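Local coordinates for protein S100-A5 (Homo sapiens, PDB 6WN7) that binds calcium, zinc and copper ions as a homodimeric EF-hand protein of the S100 family, with calcium and copper competing for the same sites, at residues T17-Y22 with K73-F78. The protein carries 2 engineered substitutions. Residues are numbered along the deposited sequence; the frame is centred on the assembly and turned at random.
With CA (calcium ion), chain L.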
ATOM      1  N   THR B  17       5.756  -1.105   9.713  1.00 12.67           N
ATOM      2  CA  THR B  17       6.568  -1.934  10.583  1.00 11.48           C
ATOM      3  C   THR B  17       7.157  -3.121   9.841  1.00 11.41           C
ATOM      4  O   THR B  17       8.258  -3.559  10.177  1.00 13.22           O
ATOM      5  CB  THR B  17       5.755  -2.385  11.789  1.00 12.32           C
ATOM      6  OG1 THR B  17       4.716  -3.277  11.383  1.00 14.61           O
ATOM      7  CG2 THR B  17       5.116  -1.200  12.456  1.00 12.59           C
ATOM      8  N   THR B  18       6.469  -3.654   8.828  1.00 11.56           N
ATOM      9  CA  THR B  18       7.072  -4.742   8.061  1.00 11.35           C
ATOM     10  C   THR B  18       8.338  -4.266   7.357  1.00 11.27           C
ATOM     11  O   THR B  18       9.382  -4.902   7.460  1.00 11.32           O
ATOM     12  CB  THR B  18       6.081  -5.344   7.063  1.00 12.63           C
ATOM     13  OG1 THR B  18       5.000  -5.993   7.752  1.00 13.11           O
ATOM     14  CG2 THR B  18       6.798  -6.370   6.173  1.00 13.45           C
ATOM     15  N   PHE B  19       8.258  -3.144   6.636  1.00 11.24           N
ATOM     16  CA  PHE B  19       9.439  -2.562   5.999  1.00 11.18           C
ATOM     17  C   PHE B  19      10.581  -2.482   6.990  1.00 11.17           C
ATOM     18  O   PHE B  19      11.679  -2.962   6.727  1.00 11.12           O
ATOM     19  CB  PHE B  19       9.081  -1.171   5.470  1.00 11.18           C
ATOM     20  CG  PHE B  19      10.216  -0.446   4.833  1.00 11.12           C
ATOM     21  CD1 PHE B  19      10.588  -0.705   3.531  1.00 11.08           C
ATOM     22  CD2 PHE B  19      10.915   0.504   5.530  1.00 11.99           C
ATOM     23  CE1 PHE B  19      11.640  -0.019   2.943  1.00 11.03           C
ATOM     24  CE2 PHE B  19      11.968   1.175   4.942  1.00 11.08           C
ATOM     25  CZ  PHE B  19      12.323   0.918   3.649  1.00 11.03           C
ATOM     26  N   HIS B  20      10.310  -1.912   8.166  1.00 12.38           N
ATOM     27  CA  HIS B  20      11.350  -1.631   9.152  1.00 11.22           C
ATOM     28  C   HIS B  20      11.886  -2.896   9.801  1.00 11.23           C
ATOM     29  O   HIS B  20      13.068  -2.948  10.140  1.00 11.89           O
ATOM     30  CB  HIS B  20      10.811  -0.634  10.170  1.00 11.29           C
ATOM     31  CG  HIS B  20      10.823   0.776   9.663  1.00 11.28           C
ATOM     32  ND1 HIS B  20      11.932   1.591   9.743  1.00 11.58           N
ATOM     33  CD2 HIS B  20       9.875   1.504   9.031  1.00 11.30           C
ATOM     34  CE1 HIS B  20      11.665   2.754   9.183  1.00 11.25           C
ATOM     35  NE2 HIS B  20      10.417   2.733   8.762  1.00 11.28           N
ATOM     36  N   LYS B  21      11.058  -3.930   9.964  1.00 11.26           N
ATOM     37  CA  LYS B  21      11.570  -5.216  10.426  1.00 12.69           C
ATOM     38  C   LYS B  21      12.793  -5.646   9.620  1.00 11.20           C
ATOM     39  O   LYS B  21      13.746  -6.196  10.175  1.00 12.69           O
ATOM     40  CB  LYS B  21      10.468  -6.283  10.357  1.00 12.60           C
ATOM     41  CG  LYS B  21      10.904  -7.682  10.796  1.00 16.50           C
ATOM     42  CD  LYS B  21       9.879  -8.781  10.482  1.00 20.69           C
ATOM     43  CE  LYS B  21       8.477  -8.424  10.948  1.00 24.52           C
ATOM     44  NZ  LYS B  21       7.617  -9.643  11.118  1.00 29.25           N
ATOM     45  N   TYR B  22      12.790  -5.401   8.312  1.00 11.15           N
ATOM     46  CA  TYR B  22      13.876  -5.851   7.450  1.00 11.88           C
ATOM     47  C   TYR B  22      14.853  -4.752   7.067  1.00 12.64           C
ATOM     48  O   TYR B  22      16.028  -5.047   6.868  1.00 14.20           O
ATOM     49  CB  TYR B  22      13.297  -6.516   6.194  1.00 14.53           C
ATOM     50  CG  TYR B  22      12.475  -7.729   6.551  1.00 11.14           C
ATOM     51  CD1 TYR B  22      13.082  -8.937   6.772  1.00 12.11           C
ATOM     52  CD2 TYR B  22      11.119  -7.644   6.732  1.00 11.21           C
ATOM     53  CE1 TYR B  22      12.370 -10.029   7.138  1.00 11.71           C
ATOM     54  CE2 TYR B  22      10.395  -8.736   7.094  1.00 11.23           C
ATOM     55  CZ  TYR B  22      11.037  -9.925   7.303  1.00 11.91           C
ATOM     56  OH  TYR B  22      10.342 -11.037   7.649  1.00 13.42           O
ATOM     57  N   LYS B  73       9.702   4.958  -0.204  1.00 11.60           N
ATOM     58  CA  LYS B  73       8.943   5.411  -1.366  1.00 12.58           C
ATOM     59  C   LYS B  73       9.058   4.431  -2.524  1.00 12.04           C
ATOM     60  O   LYS B  73       8.064   4.101  -3.175  1.00 13.40           O
ATOM     61  CB  LYS B  73       9.440   6.774  -1.804  1.00 13.74           C
ATOM     62  CG  LYS B  73       8.908   7.212  -3.134  1.00 17.67           C
ATOM     63  CD  LYS B  73       9.145   8.684  -3.336  1.00 21.12           C
ATOM     64  CE  LYS B  73       8.805   9.073  -4.745  1.00 28.51           C
ATOM     65  NZ  LYS B  73       9.292  10.438  -5.088  1.00 35.07           N
ATOM     66  N   GLU B  74      10.273   3.971  -2.810  1.00 14.01           N
ATOM     67  CA  GLU B  74      10.471   2.923  -3.810  1.00 12.75           C
ATOM     68  C   GLU B  74       9.758   1.635  -3.424  1.00 12.57           C
ATOM     69  O   GLU B  74       9.157   0.971  -4.276  1.00 13.08           O
ATOM     70  CB  GLU B  74      11.970   2.652  -3.934  1.00 14.58           C
ATOM     71  CG  GLU B  74      12.738   3.847  -4.474  1.00 16.71           C
ATOM     72  CD  GLU B  74      14.255   3.747  -4.343  1.00 14.04           C
ATOM     73  OE1 GLU B  74      14.757   3.118  -3.400  1.00 12.87           O
ATOM     74  OE2 GLU B  74      14.950   4.332  -5.204  1.00 15.17           O
ATOM     75  N   TYR B  75       9.825   1.251  -2.141  0.60 12.41           N
ATOM     76  CA  TYR B  75       9.139   0.050  -1.653  0.60 12.07           C
ATOM     77  C   TYR B  75       7.631   0.184  -1.758  0.60 11.09           C
ATOM     78  O   TYR B  75       6.924  -0.814  -1.887  0.60 12.53           O
ATOM     79  CB  TYR B  75       9.569  -0.220  -0.201  0.60 11.68           C
ATOM     80  CG  TYR B  75       8.626  -1.004   0.708  0.60 11.86           C
ATOM     81  CD1 TYR B  75       8.785  -2.375   0.895  0.60 11.80           C
ATOM     82  CD2 TYR B  75       7.625  -0.366   1.430  0.60 11.14           C
ATOM     83  CE1 TYR B  75       7.944  -3.100   1.745  0.60 12.04           C
ATOM     84  CE2 TYR B  75       6.778  -1.077   2.285  0.60 13.05           C
ATOM     85  CZ  TYR B  75       6.943  -2.450   2.451  0.60 13.79           C
ATOM     86  OH  TYR B  75       6.115  -3.173   3.319  0.60 13.39           O
ATOM     87  N   SER B  76       7.117   1.401  -1.696  1.00 12.04           N
ATOM     88  CA  SER B  76       5.685   1.589  -1.823  1.00 12.59           C
ATOM     89  C   SER B  76       5.168   1.224  -3.203  1.00 11.19           C
ATOM     90  O   SER B  76       3.973   0.942  -3.347  1.00 11.42           O
ATOM     91  CB  SER B  76       5.411   3.044  -1.520  1.00 14.42           C
ATOM     92  OG  SER B  76       5.883   3.352  -0.230  1.00 17.49           O
ATOM     93  N   VAL B  77       6.039   1.242  -4.216  1.00 13.40           N
ATOM     94  CA  VAL B  77       5.644   0.837  -5.559  1.00 11.15           C
ATOM     95  C   VAL B  77       5.425  -0.667  -5.615  1.00 12.14           C
ATOM     96  O   VAL B  77       4.563  -1.151  -6.355  1.00 12.62           O
ATOM     97  CB  VAL B  77       6.700   1.284  -6.580  1.00 13.60           C
ATOM     98  CG1 VAL B  77       6.358   0.753  -7.947  1.00 13.58           C
ATOM     99  CG2 VAL B  77       6.803   2.777  -6.616  1.00 13.99           C
ATOM    100  N   PHE B  78       6.202  -1.423  -4.843  1.00 12.58           N
ATOM    101  CA  PHE B  78       6.020  -2.870  -4.770  1.00 12.10           C
ATOM    102  C   PHE B  78       4.701  -3.210  -4.087  1.00 11.18           C
ATOM    103  O   PHE B  78       3.927  -4.031  -4.584  1.00 11.28           O
ATOM    104  CB  PHE B  78       7.234  -3.483  -4.055  1.00 12.23           C
ATOM    105  CG  PHE B  78       7.232  -4.988  -3.995  1.00 12.89           C
ATOM    106  CD1 PHE B  78       7.018  -5.753  -5.117  1.00 12.83           C
ATOM    107  CD2 PHE B  78       7.450  -5.638  -2.800  1.00 13.62           C
ATOM    108  CE1 PHE B  78       7.018  -7.111  -5.030  1.00 13.16           C
ATOM    109  CE2 PHE B  78       7.455  -7.014  -2.735  1.00 12.29           C
ATOM    110  CZ  PHE B  78       7.249  -7.737  -3.840  1.00 11.12           C
TER
HETATM  111 CA    CA L 102      17.093   3.648  -3.950  1.00 16.39          CA
HETATM  112  O   HOH W   1      17.151   5.031  -2.111  1.00 21.10           O
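One face of the Y75 ring, in one of its two modelled conformers, carries the edge of F19: CD1 of F19 lies above it toward the rim, 3.5 Å from CG of Y75. Y75 CE1 lies at the F19 edge, near that ring's plane, as does CD2 of the adjacent H20. The rings form an edge-to-face pair, planes at 58° and F19-Y75 centroids 4.8 Å apart. Farther toward the phenol end, F19 CB sits over the same Y75 face in a CH-pi contact, 4.1 Å from the centroid. F19 CE1 reaches back to Y75 CB at 3.8 Å; the two side chains lie alongside each other, pointing opposite ways. Both leave their helices with CG anti to the backbone N (chi1 178° for F19, 155° for Y75), and this carries the rings across the 8.1 Å between F19 CA and Y75 CA. T18 adds a looser touch, its CB 4.3 Å from Y75 OH, while its OG1 is hydrogen-bonded to T14 O. No hydrogen bond crosses the contact; it rests on apolar and aromatic packing. An alanine in place of F19 would keep a CB over the phenol ring but would probably open a gap over CG and CB of Y75 and let that ring turn more easily. Next to Y75, E74 grips the calcium ion with both carboxylate oxygens, OE1 at 2.5 Å and OE2 at 2.6 Å from the metal; D63, N65, D67, the carbonyl of E69 and a water complete the second EF-hand site. The buried ring pair joins helix 7-23 of the first EF-hand to helix 72-93 of the second. F72 packs against both rings, L32 from a loop touches both, and H20 hydrogen-bonds N87 and stacks on F90, both of the second subunit.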